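Local coordinates for uncharacterized protein (Bacteroides ovatus, PDB 4IRT) that is of unknown function but, as a putative neuraminidase with a BNR repeat-like beta-propeller domain, may act on sialic acid-containing or related glycans, at residues F90-H95 against G122-P127; V140-S145 against A179-Y184; R298-T303 against D332-S337; P313-R318 against A364-H369. All blocks are in the same frame, centred on the assembly; numbering follows the deposited sequence.

In the fold
The four contacts fall into two pairs within what is probably a beta-propeller of small antiparallel sheets. Contacts 1 and 2, with centres 11 Å apart, share the sheet holding strands 124-131 and 137-143, and N123 OD1 lies 2.6 Å from S145 OG where they probably hydrogen-bond. Contacts 3 and 4, centres 13 Å apart, touch where E333 N lies 3.0 Å from P313 O. Contacts 2 and 4 flank the chain's centre on opposite sides, their nearest atoms about 5 Å apart. Contact 3 is more peripheral, about 31 Å from contact 1 between centres. No active site is established, although a 1,2-ethanediol, probably from crystallisation, is bound at contact 1, and a 1,2-ethanediol also lies about 4 Å from the W181 side chain in contact 2.

Contact 1. Residues F90-H95 against G122-P127; sequences FDHHGH and GNVTYP. With EDO (1,2-ethanediol), chain L.
F90 meets P127 through its backbone, while its ring packs against Y65 and K113. At D91 the contact borders a bound 1,2-ethanediol, whose O2 donates to D91 OD2 over 2.7 Å; the other carboxylate oxygen is held by N68 and N74. H92 carries the packing. Its imidazole lies between F90 O, which sits toward the rim of one face, and V124 CG1, which makes a CH-pi contact over the centre of the other, 3.7 Å from the ring centroid. P127 CG approaches H92 ND1 at 3.7 Å, and H92 NE2 bonds to the backbone of N98. A water links H92 O to Y126 N. The H93 ring stacks on H73 and its ND1 bonds to D71, while CD2 lies beside T125 CG2; its backbone N donates in the ring plane to H95 ND1 (2.9 Å), which helps to fix the H95 ring. Ethanediol C1 lies over the centre of one face of that ring. G94 N and H95 N then converge on V124 O, at 2.9 and 3.2 Å, while V124 N returns a straighter bond to H95 O (2.8 Å, 167°). Two consecutive residues facing one partner, the first a glycine with positive phi (84°), form a G1 beta bulge, which here ties the loop after strand 86-90 to the start of strand 124-131.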
loop_
_atom_site.group_PDB
_atom_site.type_symbol
_atom_site.label_atom_id
_atom_site.label_comp_id
_atom_site.label_asym_id
_atom_site.label_seq_id
_atom_site.Cartn_x
_atom_site.Cartn_y
_atom_site.Cartn_z
ATOM N N PHE A 90 6.924 -12.010 3.062
ATOM C CA PHE A 90 8.113 -11.188 2.854
ATOM C C PHE A 90 9.040 -11.723 1.786
ATOM O O PHE A 90 9.000 -12.895 1.463
ATOM C CB PHE A 90 8.907 -11.088 4.146
ATOM C CG PHE A 90 9.161 -12.407 4.814
ATOM C CD1 PHE A 90 8.192 -13.017 5.567
ATOM C CD2 PHE A 90 10.393 -13.036 4.687
ATOM C CE1 PHE A 90 8.429 -14.246 6.169
ATOM C CE2 PHE A 90 10.645 -14.275 5.296
ATOM C CZ PHE A 90 9.663 -14.867 6.045
ATOM N N ASP A 91 9.899 -10.846 1.300
ATOM C CA ASP A 91 11.095 -11.229 0.545
ATOM C C ASP A 91 10.830 -11.944 -0.788
ATOM O O ASP A 91 11.389 -13.037 -1.061
ATOM C CB ASP A 91 12.017 -12.091 1.429
ATOM C CG ASP A 91 13.353 -12.373 0.756
ATOM O OD1 ASP A 91 13.828 -11.492 0.004
ATOM O OD2 ASP A 91 13.904 -13.470 0.944
ATOM N N HIS A 92 10.018 -11.319 -1.634
ATOM C CA HIS A 92 9.755 -11.847 -2.956
ATOM C C HIS A 92 10.057 -10.879 -4.099
ATOM O O HIS A 92 9.682 -9.687 -4.070
ATOM C CB HIS A 92 8.287 -12.183 -3.150
ATOM C CG HIS A 92 7.638 -12.919 -2.021
ATOM N ND1 HIS A 92 6.974 -12.266 -1.004
ATOM C CD2 HIS A 92 7.463 -14.247 -1.801
ATOM C CE1 HIS A 92 6.428 -13.163 -0.198
ATOM N NE2 HIS A 92 6.702 -14.370 -0.663
ATOM N N HIS A 93 10.569 -11.456 -5.175
ATOM C CA HIS A 93 10.585 -10.803 -6.476
ATOM C C HIS A 93 10.552 -11.868 -7.552
ATOM O O HIS A 93 11.554 -12.117 -8.228
ATOM C CB HIS A 93 11.792 -9.896 -6.613
ATOM C CG HIS A 93 11.721 -8.997 -7.803
ATOM N ND1 HIS A 93 12.766 -8.182 -8.180
ATOM C CD2 HIS A 93 10.740 -8.804 -8.718
ATOM C CE1 HIS A 93 12.423 -7.509 -9.262
ATOM N NE2 HIS A 93 11.201 -7.867 -9.611
ATOM N N GLY A 94 9.409 -12.545 -7.628
ATOM C CA GLY A 94 9.186 -13.684 -8.487
ATOM C C GLY A 94 9.671 -14.991 -7.879
ATOM O O GLY A 94 10.350 -15.758 -8.551
ATOM N N HIS A 95 9.355 -15.231 -6.606
ATOM C CA HIS A 95 9.934 -16.333 -5.850
ATOM C C HIS A 95 8.839 -17.125 -5.174
ATOM O O HIS A 95 7.746 -16.618 -4.998
ATOM C CB HIS A 95 10.867 -15.815 -4.736
ATOM C CG HIS A 95 12.111 -15.171 -5.244
ATOM N ND1 HIS A 95 12.230 -13.810 -5.367
ATOM C CD2 HIS A 95 13.298 -15.690 -5.652
ATOM C CE1 HIS A 95 13.423 -13.508 -5.854
ATOM N NE2 HIS A 95 14.099 -14.631 -6.016
ATOM N N GLY A 122 4.521 -20.350 -6.577
ATOM C CA GLY A 122 5.908 -20.493 -7.015
ATOM C C GLY A 122 6.597 -19.218 -7.487
ATOM O O GLY A 122 7.822 -19.202 -7.603
ATOM N N ASN A 123 5.827 -18.160 -7.748
ATOM C CA ASN A 123 6.318 -16.963 -8.430
ATOM C C ASN A 123 5.602 -15.726 -7.954
ATOM O O ASN A 123 4.845 -15.102 -8.700
ATOM C CB ASN A 123 6.110 -17.077 -9.946
ATOM C CG ASN A 123 6.873 -18.229 -10.547
ATOM O OD1 ASN A 123 8.011 -18.073 -10.977
ATOM N ND2 ASN A 123 6.261 -19.405 -10.550
ATOM N N VAL A 124 5.860 -15.376 -6.704
ATOM C CA VAL A 124 5.117 -14.347 -5.986
ATOM C C VAL A 124 5.885 -13.043 -6.035
ATOM O O VAL A 124 7.133 -13.034 -5.945
ATOM C CB VAL A 124 4.978 -14.754 -4.504
ATOM C CG1 VAL A 124 4.410 -13.629 -3.664
ATOM C CG2 VAL A 124 4.172 -16.046 -4.372
ATOM N N THR A 125 5.137 -11.947 -6.180
ATOM C CA THR A 125 5.678 -10.609 -5.963
ATOM C C THR A 125 4.568 -9.797 -5.279
ATOM O O THR A 125 3.402 -10.061 -5.511
ATOM C CB THR A 125 6.106 -9.908 -7.280
ATOM O OG1 THR A 125 6.889 -10.798 -8.106
ATOM C CG2 THR A 125 6.979 -8.640 -7.025
ATOM N N TYR A 126 4.947 -8.816 -4.461
ATOM C CA TYR A 126 4.021 -7.833 -3.870
ATOM C C TYR A 126 2.937 -8.468 -2.979
ATOM O O TYR A 126 1.744 -8.339 -3.247
ATOM C CB TYR A 126 3.362 -6.966 -4.954
ATOM C CG TYR A 126 4.351 -6.313 -5.893
ATOM C CD1 TYR A 126 5.421 -5.561 -5.402
ATOM C CD2 TYR A 126 4.231 -6.462 -7.265
ATOM C CE1 TYR A 126 6.339 -4.975 -6.256
ATOM C CE2 TYR A 126 5.135 -5.868 -8.132
ATOM C CZ TYR A 126 6.179 -5.124 -7.625
ATOM O OH TYR A 126 7.066 -4.548 -8.499
ATOM N N PRO A 127 3.356 -9.135 -1.885
ATOM C CA PRO A 127 2.381 -9.610 -0.910
ATOM C C PRO A 127 1.655 -8.453 -0.207
ATOM O O PRO A 127 2.309 -7.488 0.202
ATOM C CB PRO A 127 3.245 -10.383 0.098
ATOM C CG PRO A 127 4.596 -9.659 0.036
ATOM C CD PRO A 127 4.755 -9.311 -1.420
HETATM C C1 EDO L . 14.220 -14.333 -2.309
HETATM O O1 EDO L . 15.575 -14.864 -2.336
HETATM C C2 EDO L . 13.189 -15.400 -1.948
HETATM O O2 EDO L . 13.130 -15.638 -0.526
HETATM O O HOH W 1 7.589 -8.208 -3.362
#

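Contact 2. Residues V140-S145 against A179-Y184; sequences VYRSGS and AYWQLY
R142 and W181 cross at about a right angle, with the guanidinium and indole planes 80° apart. The aliphatic base of the arginine does the touching: its CB lies 3.8 Å from W181 CH2, and R142 CA sits at the edge of the indole, in its plane. Farther along the indole, V140 crosses it obliquely, bringing CG1 to 3.6 Å from W181 NE1, and Y141 O comes near CZ2. V140 also extends its other methyl, CG2, to 4.3 Å from L183 CD2. At the far end, in the modelled conformer of the two deposited for R142, NH1 approaches Y180 CE1 at 3.9 Å; the tyrosine atom lies at the guanidinium edge, and the two planes stand 63° apart. Strands 140-143 and 179-184 run antiparallel, their axes 9.4 Å apart at closest, in two successive sheets, and L151 and L193 also pack on W181. The spacing is that of stacked sheets rather than paired strands: the two sheets, probably neighbouring blades of a propeller, meet here through van der Waals packing of side chains, and this packing, not hydrogen bonding, joins the two strands.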
loop_
_atom_site.group_PDB
_atom_site.type_symbol
_atom_site.label_atom_id
_atom_site.label_comp_id
_atom_site.label_asym_id
_atom_site.label_seq_id
_atom_site.Cartn_x
_atom_site.Cartn_y
_atom_site.Cartn_z
ATOM N N VAL A 140 -3.516 -10.730 -1.134
ATOM C CA VAL A 140 -3.417 -10.492 -2.556
ATOM C C VAL A 140 -1.946 -10.470 -2.944
ATOM O O VAL A 140 -1.106 -9.956 -2.192
ATOM C CB VAL A 140 -4.085 -9.187 -3.010
ATOM C CG1 VAL A 140 -3.895 -9.014 -4.506
ATOM C CG2 VAL A 140 -5.557 -9.194 -2.671
ATOM N N TYR A 141 -1.642 -11.035 -4.109
ATOM C CA TYR A 141 -0.284 -10.973 -4.635
ATOM C C TYR A 141 -0.315 -11.063 -6.152
ATOM O O TYR A 141 -1.352 -11.407 -6.729
ATOM C CB TYR A 141 0.586 -12.084 -4.020
ATOM C CG TYR A 141 0.213 -13.524 -4.372
ATOM C CD1 TYR A 141 -0.830 -14.156 -3.721
ATOM C CD2 TYR A 141 0.896 -14.242 -5.349
ATOM C CE1 TYR A 141 -1.177 -15.459 -4.014
ATOM C CE2 TYR A 141 0.561 -15.555 -5.641
ATOM C CZ TYR A 141 -0.486 -16.164 -4.968
ATOM O OH TYR A 141 -0.854 -17.479 -5.236
ATOM N N ARG A 142 0.832 -10.740 -6.752
ATOM C CA ARG A 142 1.030 -10.900 -8.191
ATOM C C ARG A 142 1.784 -12.201 -8.436
ATOM O O ARG A 142 2.878 -12.440 -7.901
ATOM C CB ARG A 142 1.818 -9.748 -8.838
ATOM C CG ARG A 142 1.919 -9.897 -10.359
ATOM C CD ARG A 142 2.830 -8.892 -11.057
ATOM N NE ARG A 142 4.252 -9.187 -10.917
ATOM C CZ ARG A 142 5.223 -8.331 -11.246
ATOM N NH1 ARG A 142 4.909 -7.148 -11.759
ATOM N NH2 ARG A 142 6.494 -8.654 -11.080
ATOM N N SER A 143 1.180 -13.056 -9.240
ATOM C CA SER A 143 1.798 -14.307 -9.617
ATOM C C SER A 143 2.377 -14.210 -11.020
ATOM O O SER A 143 1.680 -13.798 -11.957
ATOM C CB SER A 143 0.763 -15.436 -9.613
ATOM O OG SER A 143 1.399 -16.651 -9.986
ATOM N N GLY A 144 3.631 -14.628 -11.182
ATOM C CA GLY A 144 4.240 -14.729 -12.528
ATOM C C GLY A 144 5.667 -14.212 -12.509
ATOM O O GLY A 144 6.046 -13.442 -11.635
ATOM N N SER A 145 6.457 -14.679 -13.466
ATOM C CA SER A 145 7.831 -14.218 -13.655
ATOM C C SER A 145 8.011 -13.829 -15.123
ATOM O O SER A 145 7.177 -14.173 -15.966
ATOM C CB SER A 145 8.831 -15.334 -13.292
ATOM O OG SER A 145 8.685 -15.766 -11.938
ATOM N N ALA A 179 -1.523 -5.224 -15.305
ATOM C CA ALA A 179 -2.142 -4.248 -14.401
ATOM C C ALA A 179 -1.280 -4.068 -13.159
ATOM O O ALA A 179 -0.524 -4.983 -12.800
ATOM C CB ALA A 179 -3.517 -4.723 -14.004
ATOM N N TYR A 180 -1.401 -2.890 -12.520
ATOM C CA TYR A 180 -0.861 -2.609 -11.201
ATOM C C TYR A 180 -1.974 -2.035 -10.380
ATOM O O TYR A 180 -2.593 -1.043 -10.780
ATOM C CB TYR A 180 0.302 -1.627 -11.258
ATOM C CG TYR A 180 1.471 -2.226 -11.962
ATOM C CD1 TYR A 180 2.413 -2.980 -11.261
ATOM C CD2 TYR A 180 1.628 -2.062 -13.317
ATOM C CE1 TYR A 180 3.496 -3.562 -11.923
ATOM C CE2 TYR A 180 2.699 -2.634 -13.988
ATOM C CZ TYR A 180 3.622 -3.388 -13.284
ATOM O OH TYR A 180 4.663 -3.956 -13.979
ATOM N N TRP A 181 -2.220 -2.673 -9.241
ATOM C CA TRP A 181 -3.410 -2.428 -8.446
ATOM C C TRP A 181 -3.105 -1.971 -7.032
ATOM O O TRP A 181 -1.992 -2.074 -6.568
ATOM C CB TRP A 181 -4.274 -3.702 -8.390
ATOM C CG TRP A 181 -3.517 -4.919 -7.888
ATOM C CD1 TRP A 181 -3.270 -5.271 -6.615
ATOM C CD2 TRP A 181 -2.901 -5.927 -8.720
ATOM N NE1 TRP A 181 -2.507 -6.445 -6.576
ATOM C CE2 TRP A 181 -2.291 -6.864 -7.869
ATOM C CE3 TRP A 181 -2.803 -6.098 -10.101
ATOM C CZ2 TRP A 181 -1.577 -7.951 -8.356
ATOM C CZ3 TRP A 181 -2.124 -7.174 -10.584
ATOM C CH2 TRP A 181 -1.499 -8.093 -9.714
ATOM N N GLN A 182 -4.145 -1.486 -6.367
ATOM C CA GLN A 182 -4.184 -1.215 -4.925
ATOM C C GLN A 182 -5.601 -1.426 -4.411
ATOM O O GLN A 182 -6.573 -1.345 -5.182
ATOM C CB GLN A 182 -3.687 0.220 -4.594
ATOM C CG GLN A 182 -4.372 1.346 -5.391
ATOM C CD GLN A 182 -3.733 1.642 -6.730
ATOM O OE1 GLN A 182 -2.532 1.422 -6.939
ATOM N NE2 GLN A 182 -4.548 2.139 -7.675
ATOM N N LEU A 183 -5.714 -1.774 -3.137
ATOM C CA LEU A 183 -6.985 -2.119 -2.523
ATOM C C LEU A 183 -7.111 -1.464 -1.176
ATOM O O LEU A 183 -6.131 -0.960 -0.624
ATOM C CB LEU A 183 -7.148 -3.636 -2.328
ATOM C CG LEU A 183 -7.042 -4.479 -3.583
ATOM C CD1 LEU A 183 -5.617 -4.915 -3.834
ATOM C CD2 LEU A 183 -7.887 -5.723 -3.553
ATOM N N TYR A 184 -8.322 -1.519 -0.661
ATOM C CA TYR A 184 -8.636 -1.053 0.674
ATOM C C TYR A 184 -9.931 -1.705 1.118
ATOM O O TYR A 184 -10.866 -1.834 0.320
ATOM C CB TYR A 184 -8.800 0.452 0.675
ATOM C CG TYR A 184 -8.940 1.104 2.030
ATOM C CD1 TYR A 184 -7.807 1.379 2.791
ATOM C CD2 TYR A 184 -10.186 1.521 2.521
ATOM C CE1 TYR A 184 -7.900 2.003 4.031
ATOM C CE2 TYR A 184 -10.291 2.156 3.763
ATOM C CZ TYR A 184 -9.116 2.410 4.507
ATOM O OH TYR A 184 -9.163 3.040 5.730
#

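Contact 3. Residues R298-T303 against D332-S337; sequences RQTPFT and DEERGS
The guanidinium of R298 presents its edge to the carboxylate of D332, the two side chains reaching tip to tip with their planes 30° apart. E334 OE2 lies above one face of the guanidinium, offset toward the rim, as a nearby opposite charge at which no N-H of the guanidinium points. The grip on D332 is side-on: NE forms a salt bridge to OD2 (2.8 Å), and NH2 bonds to OD1 (3.0 Å). Both oxygens stay close to the guanidinium plane, yet the nitrogens meet them on their syn sides somewhat out of the carboxylate plane. A bend at chi3 (71°) places NE for this grip. E334 N reaches D332 OD1 from the opposite face of the carboxylate, closing an Asx turn. R298 NH1 serves other acceptors, T300 O and P278 O. E334 extends beyond CG to set OE2 among three donors, each 2.7 Å away: Q299 N on its syn lone pair, T300 N nearly along the C-O axis, and T300 OG1 on the anti side. Two carboxylates thus join the loops: D332 pairs with R298 and also takes E334 N, whereas E334 gathers two backbone N-H groups and a hydroxyl; this surrounding probably keeps both acids ionised.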
loop_
_atom_site.group_PDB
_atom_site.type_symbol
_atom_site.label_atom_id
_atom_site.label_comp_id
_atom_site.label_asym_id
_atom_site.label_seq_id
_atom_site.Cartn_x
_atom_site.Cartn_y
_atom_site.Cartn_z
ATOM N N ARG A 298 3.572 21.868 -8.364
ATOM C CA ARG A 298 5.001 21.613 -8.532
ATOM C C ARG A 298 5.535 22.348 -9.762
ATOM O O ARG A 298 4.835 22.491 -10.745
ATOM C CB ARG A 298 5.253 20.108 -8.706
ATOM C CG ARG A 298 4.704 19.211 -7.616
ATOM C CD ARG A 298 5.102 17.755 -7.814
ATOM N NE ARG A 298 6.533 17.610 -7.545
ATOM C CZ ARG A 298 7.504 17.502 -8.456
ATOM N NH1 ARG A 298 7.252 17.405 -9.759
ATOM N NH2 ARG A 298 8.767 17.446 -8.043
ATOM N N GLN A 299 6.804 22.745 -9.694
ATOM C CA GLN A 299 7.522 23.466 -10.742
ATOM C C GLN A 299 8.595 22.644 -11.462
ATOM O O GLN A 299 9.039 23.026 -12.547
ATOM C CB GLN A 299 8.274 24.642 -10.084
ATOM C CG GLN A 299 7.371 25.651 -9.403
ATOM C CD GLN A 299 6.350 26.176 -10.387
ATOM O OE1 GLN A 299 6.708 26.887 -11.324
ATOM N NE2 GLN A 299 5.084 25.778 -10.220
ATOM N N THR A 300 9.060 21.582 -10.826
ATOM C CA THR A 300 10.251 20.861 -11.256
ATOM C C THR A 300 9.869 19.598 -12.037
ATOM O O THR A 300 9.238 18.694 -11.490
ATOM C CB THR A 300 11.108 20.467 -10.044
ATOM O OG1 THR A 300 11.250 21.619 -9.208
ATOM C CG2 THR A 300 12.490 19.952 -10.459
ATOM N N PRO A 301 10.226 19.563 -13.328
ATOM C CA PRO A 301 9.893 18.445 -14.192
ATOM C C PRO A 301 10.677 17.197 -13.885
ATOM O O PRO A 301 11.780 17.271 -13.343
ATOM C CB PRO A 301 10.259 18.938 -15.594
ATOM C CG PRO A 301 11.288 20.001 -15.377
ATOM C CD PRO A 301 10.880 20.658 -14.080
ATOM N N PHE A 302 10.080 16.052 -14.214
ATOM C CA PHE A 302 10.823 14.807 -14.345
ATOM C C PHE A 302 10.007 13.912 -15.252
ATOM O O PHE A 302 8.856 14.220 -15.565
ATOM C CB PHE A 302 11.114 14.112 -12.999
ATOM C CG PHE A 302 9.910 13.520 -12.314
ATOM C CD1 PHE A 302 9.522 12.204 -12.545
ATOM C CD2 PHE A 302 9.193 14.269 -11.389
ATOM C CE1 PHE A 302 8.431 11.660 -11.872
ATOM C CE2 PHE A 302 8.091 13.739 -10.729
ATOM C CZ PHE A 302 7.715 12.433 -10.959
ATOM N N THR A 303 10.611 12.811 -15.675
ATOM C CA THR A 303 9.917 11.829 -16.506
ATOM C C THR A 303 10.241 10.463 -15.993
ATOM O O THR A 303 11.334 10.233 -15.462
ATOM C CB THR A 303 10.273 11.954 -18.006
ATOM O OG1 THR A 303 9.424 11.072 -18.758
ATOM C CG2 THR A 303 11.743 11.633 -18.282
ATOM N N ASP A 332 8.715 15.032 -1.462
ATOM C CA ASP A 332 9.051 15.746 -2.702
ATOM C C ASP A 332 10.433 16.381 -2.586
ATOM O O ASP A 332 10.706 17.117 -1.636
ATOM C CB ASP A 332 7.956 16.800 -2.958
ATOM C CG ASP A 332 7.978 17.408 -4.381
ATOM O OD1 ASP A 332 9.040 17.491 -5.047
ATOM O OD2 ASP A 332 6.880 17.877 -4.791
ATOM N N GLU A 333 11.297 16.113 -3.563
ATOM C CA GLU A 333 12.588 16.820 -3.664
ATOM C C GLU A 333 12.452 18.343 -3.608
ATOM O O GLU A 333 13.332 19.035 -3.061
ATOM C CB GLU A 333 13.328 16.464 -4.948
ATOM C CG GLU A 333 14.101 15.162 -4.857
ATOM C CD GLU A 333 15.096 14.968 -6.005
ATOM O OE1 GLU A 333 15.352 15.928 -6.778
ATOM O OE2 GLU A 333 15.607 13.837 -6.128
ATOM N N GLU A 334 11.358 18.868 -4.145
ATOM C CA GLU A 334 11.085 20.311 -4.061
ATOM C C GLU A 334 10.962 20.825 -2.640
ATOM O O GLU A 334 11.075 22.027 -2.426
ATOM C CB GLU A 334 9.764 20.690 -4.768
ATOM C CG GLU A 334 9.881 20.760 -6.269
ATOM C CD GLU A 334 8.726 21.502 -6.940
ATOM O OE1 GLU A 334 7.765 21.941 -6.281
ATOM O OE2 GLU A 334 8.791 21.642 -8.151
ATOM N N ARG A 335 10.598 19.942 -1.703
ATOM C CA ARG A 335 10.487 20.296 -0.294
ATOM C C ARG A 335 11.614 19.676 0.528
ATOM O O ARG A 335 11.464 19.452 1.718
ATOM C CB ARG A 335 9.137 19.842 0.251
ATOM C CG ARG A 335 7.956 20.470 -0.499
ATOM C CD ARG A 335 6.612 20.265 0.223
ATOM N NE ARG A 335 6.564 20.969 1.492
ATOM C CZ ARG A 335 6.165 22.220 1.665
ATOM N NH1 ARG A 335 5.770 22.963 0.634
ATOM N NH2 ARG A 335 6.185 22.750 2.873
ATOM N N GLY A 336 12.725 19.346 -0.106
ATOM C CA GLY A 336 13.841 18.748 0.626
ATOM C C GLY A 336 13.657 17.292 1.021
ATOM O O GLY A 336 14.345 16.803 1.911
ATOM N N SER A 337 12.735 16.594 0.344
ATOM C CA SER A 337 12.464 15.172 0.614
ATOM C C SER A 337 12.097 14.911 2.067
ATOM O O SER A 337 12.399 13.852 2.633
ATOM C CB SER A 337 13.620 14.285 0.114
ATOM O OG SER A 337 13.953 14.640 -1.225
#

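Contact 4. Residues P313-R318 against A364-H369; sequences PIARPR and AWEPSH
A315 to R318 run beside W365 to H369 in the same direction, 3° apart end to end, joining two loops of the probable beta-propeller, one entering strand 318-322 and the other leading to helix 371-377. The ionic part lies between R316 and E366. R316 NE forms a salt bridge to E366 OE2 (2.8 Å) and NH2 bonds to OE1 (3.0 Å), each on a syn lone pair, with guanidinium and carboxylate planes 35° apart. R316 N adds a bond to OE2 (3.0 Å) from above the carboxylate plane, so one oxygen holds both backbone and side chain; OE1 also takes V22 N. Apolar packing follows from A315 CB, which meets E366 CG at 3.8 Å and P367 CD slightly farther off, and from P367 sliding past R318 in the opposite direction. The R318 guanidinium has S368 CA over the centre of one face, while its NH1 comes to 3.1 Å from H369 ND1, with the imidazole turned steeply to it. R318 NH2 is held by V22 O and R24 O. P367 CD lies 3.2 Å from R316 O, a buried carbonyl oxygen with no polar partner in the model.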
loop_
_atom_site.group_PDB
_atom_site.type_symbol
_atom_site.label_atom_id
_atom_site.label_comp_id
_atom_site.label_asym_id
_atom_site.label_seq_id
_atom_site.Cartn_x
_atom_site.Cartn_y
_atom_site.Cartn_z
ATOM N N PRO A 313 11.858 11.584 -8.077
ATOM C CA PRO A 313 11.978 12.705 -7.150
ATOM C C PRO A 313 10.828 12.887 -6.176
ATOM O O PRO A 313 10.945 13.676 -5.236
ATOM C CB PRO A 313 12.025 13.934 -8.081
ATOM C CG PRO A 313 12.199 13.414 -9.452
ATOM C CD PRO A 313 11.694 12.026 -9.471
ATOM N N ILE A 314 9.706 12.215 -6.430
ATOM C CA ILE A 314 8.568 12.282 -5.527
ATOM C C ILE A 314 8.125 10.854 -5.159
ATOM O O ILE A 314 8.344 9.888 -5.910
ATOM C CB ILE A 314 7.387 13.089 -6.100
ATOM C CG1 ILE A 314 6.783 12.420 -7.314
ATOM C CG2 ILE A 314 7.820 14.507 -6.485
ATOM C CD1 ILE A 314 5.592 13.144 -7.886
ATOM N N ALA A 315 7.517 10.735 -3.982
ATOM C CA ALA A 315 7.009 9.460 -3.505
ATOM C C ALA A 315 5.610 9.202 -4.004
ATOM O O ALA A 315 4.816 10.127 -4.148
ATOM C CB ALA A 315 6.999 9.436 -1.990
ATOM N N ARG A 316 5.282 7.940 -4.197
ATOM C CA ARG A 316 3.892 7.574 -4.359
ATOM C C ARG A 316 3.157 7.813 -3.007
ATOM O O ARG A 316 3.726 7.621 -1.934
ATOM C CB ARG A 316 3.781 6.143 -4.807
ATOM C CG ARG A 316 4.296 5.989 -6.219
ATOM C CD ARG A 316 4.411 4.559 -6.650
ATOM N NE ARG A 316 5.453 3.883 -5.899
ATOM C CZ ARG A 316 5.933 2.686 -6.193
ATOM N NH1 ARG A 316 5.441 1.992 -7.202
ATOM N NH2 ARG A 316 6.881 2.158 -5.437
ATOM N N PRO A 317 1.918 8.294 -3.068
ATOM C CA PRO A 317 1.276 8.817 -1.877
ATOM C C PRO A 317 0.380 7.878 -1.094
ATOM O O PRO A 317 -0.044 6.822 -1.591
ATOM C CB PRO A 317 0.451 9.967 -2.446
ATOM C CG PRO A 317 0.008 9.455 -3.767
ATOM C CD PRO A 317 1.223 8.727 -4.299
ATOM N N ARG A 318 0.068 8.294 0.128
ATOM C CA ARG A 318 -0.991 7.653 0.936
ATOM C C ARG A 318 -1.984 8.726 1.361
ATOM O O ARG A 318 -1.642 9.911 1.396
ATOM C CB ARG A 318 -0.440 6.980 2.197
ATOM C CG ARG A 318 0.477 5.772 1.997
ATOM C CD ARG A 318 -0.306 4.506 1.940
ATOM N NE ARG A 318 0.453 3.251 1.846
ATOM C CZ ARG A 318 0.294 2.223 2.667
ATOM N NH1 ARG A 318 -0.512 2.294 3.734
ATOM N NH2 ARG A 318 0.978 1.119 2.454
ATOM N N ALA A 364 14.562 8.511 -0.201
ATOM C CA ALA A 364 13.772 7.594 -1.074
ATOM C C ALA A 364 12.513 7.031 -0.426
ATOM O O ALA A 364 11.773 6.264 -1.052
ATOM C CB ALA A 364 14.657 6.457 -1.534
ATOM N N TRP A 365 12.289 7.380 0.828
ATOM C CA TRP A 365 11.099 6.970 1.570
ATOM C C TRP A 365 9.799 7.239 0.789
ATOM O O TRP A 365 9.664 8.278 0.113
ATOM C CB TRP A 365 11.048 7.738 2.893
ATOM C CG TRP A 365 9.804 7.593 3.739
ATOM C CD1 TRP A 365 9.627 6.700 4.732
ATOM C CD2 TRP A 365 8.628 8.416 3.733
ATOM N NE1 TRP A 365 8.420 6.865 5.317
ATOM C CE2 TRP A 365 7.777 7.918 4.730
ATOM C CE3 TRP A 365 8.187 9.492 2.954
ATOM C CZ2 TRP A 365 6.537 8.472 5.001
ATOM C CZ3 TRP A 365 6.938 10.036 3.221
ATOM C CH2 TRP A 365 6.144 9.538 4.251
ATOM N N GLU A 366 8.904 6.253 0.851
ATOM C CA GLU A 366 7.516 6.444 0.555
ATOM C C GLU A 366 6.678 6.116 1.777
ATOM O O GLU A 366 7.065 5.294 2.620
ATOM C CB GLU A 366 7.074 5.587 -0.623
ATOM C CG GLU A 366 7.877 5.732 -1.903
ATOM C CD GLU A 366 7.299 4.886 -3.021
ATOM O OE1 GLU A 366 7.236 3.640 -2.873
ATOM O OE2 GLU A 366 6.947 5.457 -4.068
ATOM N N PRO A 367 5.488 6.719 1.881
ATOM C CA PRO A 367 4.650 6.448 3.049
ATOM C C PRO A 367 3.968 5.100 3.102
ATOM O O PRO A 367 3.549 4.552 2.069
ATOM C CB PRO A 367 3.554 7.517 2.971
ATOM C CG PRO A 367 3.535 7.920 1.512
ATOM C CD PRO A 367 4.917 7.747 0.991
ATOM N N SER A 368 3.934 4.551 4.325
ATOM C CA SER A 368 2.988 3.503 4.697
ATOM C C SER A 368 2.475 3.891 6.098
ATOM O O SER A 368 3.172 4.594 6.868
ATOM C CB SER A 368 3.616 2.092 4.670
ATOM O OG SER A 368 4.807 2.023 5.435
ATOM N N HIS A 369 1.245 3.508 6.406
ATOM C CA HIS A 369 0.583 3.957 7.641
ATOM C C HIS A 369 -0.244 2.861 8.288
ATOM O O HIS A 369 -0.537 1.813 7.671
ATOM C CB HIS A 369 -0.307 5.185 7.341
ATOM C CG HIS A 369 -1.652 4.865 6.730
ATOM N ND1 HIS A 369 -1.836 4.607 5.392
ATOM C CD2 HIS A 369 -2.889 4.854 7.283
ATOM C CE1 HIS A 369 -3.124 4.421 5.148
ATOM N NE2 HIS A 369 -3.787 4.554 6.282
#